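Local coordinates for methylocystis parvus OBBP MbnE (Methylocystis parvus OBBP, PDB 5ICQ), which probably binds methanobactin in the periplasm as the solute-binding protein of a transport system, at residues V92-Q97 / G256-D261; K171-P176 / V181-T186; T292-G297 / A357-R362. All coordinates share one frame; numbering follows the deposited sequence.

Contact 1: V92-Q97 / G256-D261; sequences VGNVFQ and GFYNFD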
loop_
_atom_site.group_PDB
_atom_site.type_symbol
_atom_site.label_atom_id
_atom_site.label_comp_id
_atom_site.label_asym_id
_atom_site.label_seq_id
_atom_site.Cartn_x
_atom_site.Cartn_y
_atom_site.Cartn_z
ATOM N N VAL A 92 8.250 -14.283 -1.455
ATOM C CA VAL A 92 8.294 -13.794 -0.089
ATOM C C VAL A 92 7.309 -14.597 0.742
ATOM O O VAL A 92 6.189 -14.889 0.295
ATOM C CB VAL A 92 7.975 -12.288 -0.061
ATOM C CG1 VAL A 92 7.925 -11.773 1.371
ATOM C CG2 VAL A 92 9.013 -11.516 -0.883
ATOM N N GLY A 93 7.730 -14.993 1.944
ATOM C CA GLY A 93 6.858 -15.760 2.818
ATOM C C GLY A 93 6.925 -17.250 2.536
ATOM O O GLY A 93 7.263 -18.035 3.424
ATOM N N ASN A 94 6.619 -17.645 1.294
ATOM C CA ASN A 94 6.658 -19.060 0.925
ATOM C C ASN A 94 8.081 -19.604 0.908
ATOM O O ASN A 94 8.313 -20.760 1.285
ATOM C CB ASN A 94 6.017 -19.267 -0.445
ATOM C CG ASN A 94 4.518 -19.036 -0.425
ATOM O OD1 ASN A 94 3.828 -19.415 0.530
ATOM N ND2 ASN A 94 4.009 -18.407 -1.473
ATOM N N VAL A 95 9.036 -18.811 0.427
ATOM C CA VAL A 95 10.430 -19.233 0.302
ATOM C C VAL A 95 11.336 -18.426 1.222
ATOM O O VAL A 95 12.059 -18.988 2.047
ATOM C CB VAL A 95 10.913 -19.142 -1.165
ATOM C CG1 VAL A 95 12.367 -19.554 -1.260
ATOM C CG2 VAL A 95 10.064 -20.030 -2.058
ATOM N N PHE A 96 11.291 -17.099 1.112
ATOM C CA PHE A 96 12.149 -16.216 1.898
ATOM C C PHE A 96 11.422 -15.730 3.144
ATOM O O PHE A 96 10.312 -15.196 3.050
ATOM C CB PHE A 96 12.580 -15.008 1.065
ATOM C CG PHE A 96 13.306 -15.373 -0.196
ATOM C CD1 PHE A 96 14.566 -15.949 -0.143
ATOM C CD2 PHE A 96 12.737 -15.115 -1.429
ATOM C CE1 PHE A 96 15.248 -16.269 -1.304
ATOM C CE2 PHE A 96 13.412 -15.426 -2.603
ATOM C CZ PHE A 96 14.663 -16.010 -2.541
ATOM N N GLN A 97 12.067 -15.868 4.301
ATOM C CA GLN A 97 11.435 -15.564 5.578
ATOM C C GLN A 97 12.170 -14.446 6.298
ATOM O O GLN A 97 13.393 -14.334 6.214
ATOM C CB GLN A 97 11.431 -16.781 6.505
ATOM C CG GLN A 97 10.712 -17.973 5.972
ATOM C CD GLN A 97 10.641 -19.040 7.028
ATOM O OE1 GLN A 97 11.670 -19.495 7.536
ATOM N NE2 GLN A 97 9.428 -19.415 7.403
ATOM N N GLY A 256 -1.696 -23.425 10.592
ATOM C CA GLY A 256 -2.858 -23.143 9.783
ATOM C C GLY A 256 -2.554 -22.545 8.430
ATOM O O GLY A 256 -3.467 -22.432 7.602
ATOM N N PHE A 257 -1.310 -22.152 8.179
ATOM C CA PHE A 257 -0.918 -21.583 6.897
ATOM C C PHE A 257 -0.213 -22.646 6.067
ATOM O O PHE A 257 0.281 -23.643 6.595
ATOM C CB PHE A 257 0.011 -20.378 7.096
ATOM C CG PHE A 257 -0.650 -19.198 7.752
ATOM C CD1 PHE A 257 -1.639 -18.480 7.086
ATOM C CD2 PHE A 257 -0.285 -18.801 9.033
ATOM C CE1 PHE A 257 -2.241 -17.381 7.685
ATOM C CE2 PHE A 257 -0.883 -17.696 9.639
ATOM C CZ PHE A 257 -1.860 -16.988 8.968
ATOM N N TYR A 258 -0.170 -22.415 4.753
ATOM C CA TYR A 258 0.598 -23.228 3.807
ATOM C C TYR A 258 0.057 -24.659 3.740
ATOM O O TYR A 258 0.712 -25.637 4.098
ATOM C CB TYR A 258 2.087 -23.230 4.164
ATOM C CG TYR A 258 2.588 -21.889 4.599
ATOM C CD1 TYR A 258 2.571 -20.801 3.730
ATOM C CD2 TYR A 258 3.097 -21.712 5.875
ATOM C CE1 TYR A 258 3.055 -19.570 4.136
ATOM C CE2 TYR A 258 3.571 -20.496 6.288
ATOM C CZ TYR A 258 3.551 -19.433 5.426
ATOM O OH TYR A 258 4.036 -18.223 5.864
ATOM N N ASN A 259 -1.158 -24.748 3.232
ATOM C CA ASN A 259 -1.891 -26.005 3.243
ATOM C C ASN A 259 -1.803 -26.773 1.940
ATOM O O ASN A 259 -1.806 -28.014 1.962
ATOM C CB ASN A 259 -3.343 -25.713 3.603
ATOM C CG ASN A 259 -3.430 -24.978 4.915
ATOM O OD1 ASN A 259 -2.891 -25.455 5.917
ATOM N ND2 ASN A 259 -4.009 -23.778 4.907
ATOM N N PHE A 260 -1.707 -26.074 0.813
ATOM C CA PHE A 260 -1.553 -26.750 -0.465
ATOM C C PHE A 260 -0.194 -27.429 -0.534
ATOM O O PHE A 260 0.806 -26.907 -0.031
ATOM C CB PHE A 260 -1.704 -25.755 -1.615
ATOM C CG PHE A 260 -3.027 -25.050 -1.622
ATOM C CD1 PHE A 260 -4.164 -25.713 -2.046
ATOM C CD2 PHE A 260 -3.134 -23.727 -1.192
ATOM C CE1 PHE A 260 -5.396 -25.084 -2.050
ATOM C CE2 PHE A 260 -4.364 -23.086 -1.190
ATOM C CZ PHE A 260 -5.500 -23.771 -1.621
ATOM N N ASP A 261 -0.162 -28.609 -1.162
ATOM C CA ASP A 261 1.114 -29.289 -1.359
ATOM C C ASP A 261 1.922 -28.632 -2.467
ATOM O O ASP A 261 3.158 -28.683 -2.448
ATOM C CB ASP A 261 0.890 -30.773 -1.668
ATOM C CG ASP A 261 0.558 -31.597 -0.416
ATOM O OD1 ASP A 261 0.733 -31.086 0.716
ATOM O OD2 ASP A 261 0.141 -32.767 -0.563
HETATM O O HOH W 1 7.018 -18.115 6.169
#
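G93 and N94 meet Y258 in a small loop-to-loop contact, bridged by water. Segment 92-97 belongs to the loop between strands 65-71 and 100-103. Segment 256-261 leads into strand 262-268. Only 95 Å² is buried between them. The Y258 side chain reaches across with CG anti to its carbonyl carbon (chi1 -41°). This brings one side of the ring to the amide oxygen of N94. OD1 of N94 lies 3.7 Å from CE1 of Y258, and about as far from its CD1. Amide and ring planes stand 76° apart, and the oxygen approaches obliquely. The amide is fixed from its other end, where ND2 of N94 bonds to G90 O and T601 OG1. The hydroxyl of Y258 stops 4.0 Å short of the carbonyl O of G93. A water spans that gap. It donates to G93 O at 2.8 Å and accepts from Q97 NE2 at 3.0 Å. Its third partner is Y258 OH, also at 3.0 Å. Three groups from both loops are thus joined at one point. Q97 is held further by S224, W247 and Y246. Behind Y258, the CB of F257 lies over one face of its ring. The segment 256-261 is braced by its own bond from N259 ND2 to G256 O, 3.1 Å long. Within 92-97, G93 N bonds to F96 O. Y227, at the start of strand 227-233, touches both N94 and Y258. The contact is a water-mediated tie between a loop that leads into the six-stranded antiparallel sheet and one that leads into the four-stranded mixed sheet.

Contact 2: K171-P176 / V181-T186; sequences KSATAP and VAYDLT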
loop_
_atom_site.group_PDB
_atom_site.type_symbol
_atom_site.label_atom_id
_atom_site.label_comp_id
_atom_site.label_asym_id
_atom_site.label_seq_id
_atom_site.Cartn_x
_atom_site.Cartn_y
_atom_site.Cartn_z
ATOM N N LYS A 171 23.766 1.905 13.745
ATOM C CA LYS A 171 25.123 2.267 14.152
ATOM C C LYS A 171 26.062 1.066 14.113
ATOM O O LYS A 171 27.200 1.183 13.646
ATOM C CB LYS A 171 25.106 2.889 15.545
ATOM C CG LYS A 171 24.423 4.248 15.613
ATOM C CD LYS A 171 25.066 5.213 14.630
ATOM C CE LYS A 171 24.663 6.660 14.901
ATOM N NZ LYS A 171 23.229 6.911 14.603
ATOM N N SER A 172 25.619 -0.093 14.594
ATOM C CA SER A 172 26.414 -1.303 14.437
ATOM C C SER A 172 25.491 -2.510 14.428
ATOM O O SER A 172 24.407 -2.482 15.013
ATOM C CB SER A 172 27.472 -1.463 15.538
ATOM O OG SER A 172 26.897 -1.877 16.763
ATOM N N ALA A 173 25.934 -3.561 13.736
ATOM C CA ALA A 173 25.256 -4.852 13.682
ATOM C C ALA A 173 26.287 -5.922 13.995
ATOM O O ALA A 173 27.261 -6.076 13.249
ATOM C CB ALA A 173 24.636 -5.104 12.306
ATOM N N THR A 174 26.084 -6.651 15.089
ATOM C CA THR A 174 27.059 -7.624 15.560
ATOM C C THR A 174 26.347 -8.888 16.019
ATOM O O THR A 174 25.131 -8.914 16.229
ATOM C CB THR A 174 27.902 -7.082 16.719
ATOM O OG1 THR A 174 27.050 -6.866 17.847
ATOM C CG2 THR A 174 28.589 -5.776 16.345
ATOM N N ALA A 175 27.136 -9.947 16.184
ATOM C CA ALA A 175 26.653 -11.242 16.659
ATOM C C ALA A 175 27.420 -11.573 17.931
ATOM O O ALA A 175 28.536 -12.107 17.863
ATOM C CB ALA A 175 26.849 -12.324 15.600
ATOM N N PRO A 176 26.878 -11.257 19.109
ATOM C CA PRO A 176 27.580 -11.638 20.347
ATOM C C PRO A 176 27.807 -13.136 20.459
ATOM O O PRO A 176 28.774 -13.565 21.098
ATOM C CB PRO A 176 26.657 -11.108 21.457
ATOM C CG PRO A 176 25.340 -10.858 20.799
ATOM C CD PRO A 176 25.640 -10.507 19.375
ATOM N N VAL A 181 21.667 -11.603 17.263
ATOM C CA VAL A 181 22.049 -10.478 16.415
ATOM C C VAL A 181 21.674 -9.197 17.152
ATOM O O VAL A 181 20.490 -8.968 17.437
ATOM C CB VAL A 181 21.360 -10.524 15.042
ATOM C CG1 VAL A 181 21.806 -9.332 14.192
ATOM C CG2 VAL A 181 21.649 -11.844 14.343
ATOM N N ALA A 182 22.673 -8.361 17.443
ATOM C CA ALA A 182 22.493 -7.118 18.188
ATOM C C ALA A 182 22.633 -5.934 17.242
ATOM O O ALA A 182 23.673 -5.777 16.585
ATOM C CB ALA A 182 23.513 -7.019 19.324
ATOM N N TYR A 183 21.595 -5.104 17.174
ATOM C CA TYR A 183 21.619 -3.872 16.392
ATOM C C TYR A 183 21.689 -2.670 17.337
ATOM O O TYR A 183 20.817 -2.509 18.206
ATOM C CB TYR A 183 20.389 -3.751 15.491
ATOM C CG TYR A 183 20.330 -4.734 14.343
ATOM C CD1 TYR A 183 21.121 -4.561 13.215
ATOM C CD2 TYR A 183 19.436 -5.801 14.358
ATOM C CE1 TYR A 183 21.055 -5.439 12.152
ATOM C CE2 TYR A 183 19.362 -6.689 13.292
ATOM C CZ TYR A 183 20.170 -6.501 12.192
ATOM O OH TYR A 183 20.095 -7.386 11.137
ATOM N N ASP A 184 22.723 -1.841 17.155
ATOM C CA ASP A 184 22.895 -0.560 17.833
ATOM C C ASP A 184 22.173 0.545 17.072
ATOM O O ASP A 184 22.567 0.895 15.957
ATOM C CB ASP A 184 24.399 -0.319 17.963
ATOM C CG ASP A 184 24.781 1.108 18.393
ATOM O OD1 ASP A 184 24.036 2.069 18.241
ATOM O OD2 ASP A 184 25.880 1.248 18.967
ATOM N N LEU A 185 21.139 1.129 17.694
ATOM C CA LEU A 185 20.407 2.242 17.095
ATOM C C LEU A 185 20.542 3.531 17.911
ATOM O O LEU A 185 19.659 4.383 17.851
ATOM C CB LEU A 185 18.924 1.892 16.918
ATOM C CG LEU A 185 18.568 0.491 16.408
ATOM C CD1 LEU A 185 17.045 0.307 16.336
ATOM C CD2 LEU A 185 19.207 0.249 15.069
ATOM N N THR A 186 21.615 3.705 18.691
ATOM C CA THR A 186 21.740 4.936 19.478
ATOM C C THR A 186 21.815 6.164 18.581
ATOM O O THR A 186 22.556 6.186 17.594
ATOM C CB THR A 186 22.959 4.918 20.403
ATOM O OG1 THR A 186 24.107 4.405 19.716
ATOM C CG2 THR A 186 22.685 4.185 21.717
HETATM O O HOH W 2 25.667 -4.194 17.644
#
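K171 and S172 both face D184, and the D184 side chain sits against the pair of them. Its CG is anti to the backbone N (chi1 168°), which sets OD1 3.0 Å from CB of K171. OG of S172 lies 3.2 Å from CB of D184. K171 does not pair with this carboxylate. Its chain bends at chi2 and chi4 and runs past, and NZ bonds to the carbonyl O of T186 at 3.2 Å. OD1 of D184 instead accepts from T186 N and T186 OG1, the latter on the syn side. It also forms a salt bridge with R126. Without the carboxylate, as with an alanine here, R126 would probably lose its salt-bridge mate and T186 N and OG1 their shared acceptor. Next along, the methyl of A173 points to the opposite face of the sheet from S172 and T174. Its CB meets CE1 of Y183 obliquely at 3.6 Å. Helix 145-158 covers that face, touching A173, V181 and Y183. On the other face, CB of A182 is near both OG1 of T174 and CD of P176. A water links S172 OG, T174 OG1 and the backbone O of A182. The backbones hold the register. D184 N bonds to S172 O at 2.8 Å, and T174 and A182 exchange two bonds. At the bulge, K171 N reaches D184 O at 2.7 Å, while the bond from S172 N to the same oxygen is weak. This is an antiparallel beta hairpin with a classic beta bulge and an Asx turn at its open end.

Contact 3: T292-G297 / A357-R362; sequences TRWSTG and AGLYTR. With SO4 (sulfate ion), chain E.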
loop_
_atom_site.group_PDB
_atom_site.type_symbol
_atom_site.label_atom_id
_atom_site.label_comp_id
_atom_site.label_asym_id
_atom_site.label_seq_id
_atom_site.Cartn_x
_atom_site.Cartn_y
_atom_site.Cartn_z
ATOM N N THR A 292 -16.561 -3.100 -15.528
ATOM C CA THR A 292 -17.366 -3.695 -16.595
ATOM C C THR A 292 -17.502 -5.200 -16.406
ATOM O O THR A 292 -18.599 -5.760 -16.533
ATOM C CB THR A 292 -16.749 -3.385 -17.963
ATOM O OG1 THR A 292 -16.590 -1.967 -18.107
ATOM C CG2 THR A 292 -17.646 -3.899 -19.085
ATOM N N ARG A 293 -16.388 -5.879 -16.113
ATOM C CA ARG A 293 -16.435 -7.328 -15.974
ATOM C C ARG A 293 -17.202 -7.724 -14.721
ATOM O O ARG A 293 -18.037 -8.632 -14.760
ATOM C CB ARG A 293 -15.014 -7.891 -15.943
ATOM C CG ARG A 293 -14.886 -9.324 -16.393
ATOM C CD ARG A 293 -13.510 -9.519 -17.011
ATOM N NE ARG A 293 -12.486 -8.912 -16.179
ATOM C CZ ARG A 293 -11.297 -8.524 -16.622
ATOM N NH1 ARG A 293 -10.978 -8.680 -17.902
ATOM N NH2 ARG A 293 -10.437 -7.969 -15.782
ATOM N N TRP A 294 -16.940 -7.039 -13.605
ATOM C CA TRP A 294 -17.696 -7.302 -12.384
ATOM C C TRP A 294 -19.179 -7.099 -12.626
ATOM O O TRP A 294 -20.005 -7.905 -12.177
ATOM C CB TRP A 294 -17.194 -6.390 -11.258
ATOM C CG TRP A 294 -17.669 -6.745 -9.861
ATOM C CD1 TRP A 294 -18.428 -5.965 -9.037
ATOM C CD2 TRP A 294 -17.392 -7.956 -9.127
ATOM N NE1 TRP A 294 -18.641 -6.612 -7.833
ATOM C CE2 TRP A 294 -18.012 -7.831 -7.864
ATOM C CE3 TRP A 294 -16.671 -9.125 -9.412
ATOM C CZ2 TRP A 294 -17.940 -8.835 -6.887
ATOM C CZ3 TRP A 294 -16.592 -10.118 -8.441
ATOM C CH2 TRP A 294 -17.227 -9.964 -7.191
ATOM N N SER A 295 -19.531 -6.053 -13.383
ATOM C CA SER A 295 -20.932 -5.706 -13.590
ATOM C C SER A 295 -21.648 -6.720 -14.478
ATOM O O SER A 295 -22.791 -7.093 -14.191
ATOM C CB SER A 295 -21.040 -4.301 -14.183
ATOM O OG SER A 295 -22.388 -3.973 -14.434
ATOM N N THR A 296 -21.008 -7.184 -15.560
ATOM C CA THR A 296 -21.717 -8.006 -16.538
ATOM C C THR A 296 -21.013 -9.290 -16.955
ATOM O O THR A 296 -21.594 -10.059 -17.729
ATOM C CB THR A 296 -22.013 -7.190 -17.812
ATOM O OG1 THR A 296 -20.781 -6.760 -18.403
ATOM C CG2 THR A 296 -22.875 -5.973 -17.494
ATOM N N GLY A 297 -19.798 -9.553 -16.489
ATOM C CA GLY A 297 -19.055 -10.688 -16.993
ATOM C C GLY A 297 -19.159 -11.982 -16.212
ATOM O O GLY A 297 -18.554 -12.977 -16.618
ATOM N N ALA A 357 -20.499 1.783 -13.652
ATOM C CA ALA A 357 -21.694 1.025 -13.276
ATOM C C ALA A 357 -22.125 1.330 -11.846
ATOM O O ALA A 357 -22.742 0.493 -11.179
ATOM C CB ALA A 357 -21.487 -0.483 -13.472
ATOM N N GLY A 358 -21.802 2.533 -11.370
ATOM C CA GLY A 358 -22.157 2.944 -10.021
ATOM C C GLY A 358 -21.449 2.198 -8.912
ATOM O O GLY A 358 -21.872 2.280 -7.756
ATOM N N LEU A 359 -20.355 1.507 -9.218
ATOM C CA LEU A 359 -19.751 0.593 -8.254
ATOM C C LEU A 359 -18.761 1.253 -7.303
ATOM O O LEU A 359 -18.386 0.636 -6.298
ATOM C CB LEU A 359 -19.035 -0.542 -8.994
ATOM C CG LEU A 359 -20.002 -1.501 -9.702
ATOM C CD1 LEU A 359 -19.235 -2.447 -10.611
ATOM C CD2 LEU A 359 -20.834 -2.290 -8.683
ATOM N N TYR A 360 -18.305 2.463 -7.590
ATOM C CA TYR A 360 -17.292 3.085 -6.756
ATOM C C TYR A 360 -17.914 4.012 -5.722
ATOM O O TYR A 360 -19.100 4.343 -5.770
ATOM C CB TYR A 360 -16.298 3.851 -7.617
ATOM C CG TYR A 360 -15.333 2.976 -8.377
ATOM C CD1 TYR A 360 -14.697 1.908 -7.770
ATOM C CD2 TYR A 360 -15.040 3.244 -9.708
ATOM C CE1 TYR A 360 -13.780 1.129 -8.469
ATOM C CE2 TYR A 360 -14.132 2.478 -10.408
ATOM C CZ TYR A 360 -13.511 1.426 -9.795
ATOM O OH TYR A 360 -12.605 0.682 -10.520
ATOM N N THR A 361 -17.081 4.439 -4.770
ATOM C CA THR A 361 -17.493 5.403 -3.762
ATOM C C THR A 361 -16.457 6.521 -3.697
ATOM O O THR A 361 -15.263 6.285 -3.903
ATOM C CB THR A 361 -17.678 4.718 -2.380
ATOM O OG1 THR A 361 -18.160 5.673 -1.425
ATOM C CG2 THR A 361 -16.384 4.166 -1.887
ATOM N N ARG A 362 -16.916 7.745 -3.441
ATOM C CA ARG A 362 -15.991 8.878 -3.408
ATOM C C ARG A 362 -14.970 8.697 -2.292
ATOM O O ARG A 362 -15.313 8.283 -1.184
ATOM C CB ARG A 362 -16.753 10.189 -3.198
ATOM C CG ARG A 362 -15.900 11.453 -3.463
ATOM C CD ARG A 362 -15.721 11.687 -4.989
ATOM N NE ARG A 362 -14.707 12.705 -5.284
ATOM C CZ ARG A 362 -14.956 14.013 -5.394
ATOM N NH1 ARG A 362 -16.193 14.477 -5.251
ATOM N NH2 ARG A 362 -13.963 14.857 -5.643
HETATM S S SO4 E . -8.229 -5.700 -17.691
HETATM O O1 SO4 E . -6.852 -6.163 -17.550
HETATM O O2 SO4 E . -8.255 -4.487 -18.501
HETATM O O3 SO4 E . -9.034 -6.730 -18.342
HETATM O O4 SO4 E . -8.767 -5.416 -16.365
#
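A short helix, 291-296, rests on the turn between helix 348-355 and strand 361-362, with W294 and S295 of the helix meeting A357 and L359 of the turn. The contact is mostly van der Waals and buries 140 Å². CD1 of L359 approaches the five-membered ring of W294 at its edge, in the ring plane. It lies 3.9 Å from CD1 of W294, and the two side chains cross at about a right angle. The CG of W294 is anti to its backbone N (chi1 -167°), which carries the indole out from the helix to meet the leucine. Beside it, OG of S295 lies 3.7 Å from CB of A357, and the serine CB also reaches toward L359. The helix is secured near its end by T292 O, which takes bonds from T296 N and T296 OG1, both at 3.0 Å, from opposite faces of its carbonyl plane. R293 turns elsewhere. Its NH1 bonds to O3 of a sulfate ion at 2.8 Å, near the guanidinium plane. NH2 makes weaker bonds to O3 and O4, and is also salt-bridged to E288. The sulfate probably comes from the crystallisation liquor. The indole of W294 is wedged among its neighbours: it stacks on W577, meets Y298 edge-to-face and has a cation-pi contact with R310. Y360 follows the turn and packs on F348 of helix 348-355, and T361 then pairs with H572 of strand 567-572. Helix 291-296 thus lies against the turn that leads into strand 361-362, which pairs with 567-572 in the eight-stranded sheet.

Overall arrangement
The three contacts do not touch. Contact 1 and contact 2 have centres 29 Å apart, with nearest atoms about 11 Å apart. In sequence, the hairpin of contact 2 falls between the two loops that contact 1 brings together. Contact 3 comes later in the chain, its centre 33 Å from that of contact 1. Contacts 2 and 3 lie on opposite sides of the chain's centre, 52 Å between centres. Contact 1 joins loops leading into the six- and four-stranded sheets, contact 2 is a hairpin of the six-stranded one, and contact 3 leads into the eight-stranded one. No methanobactin is present among these contacts, and the sulfate at R293 is no evidence of its site.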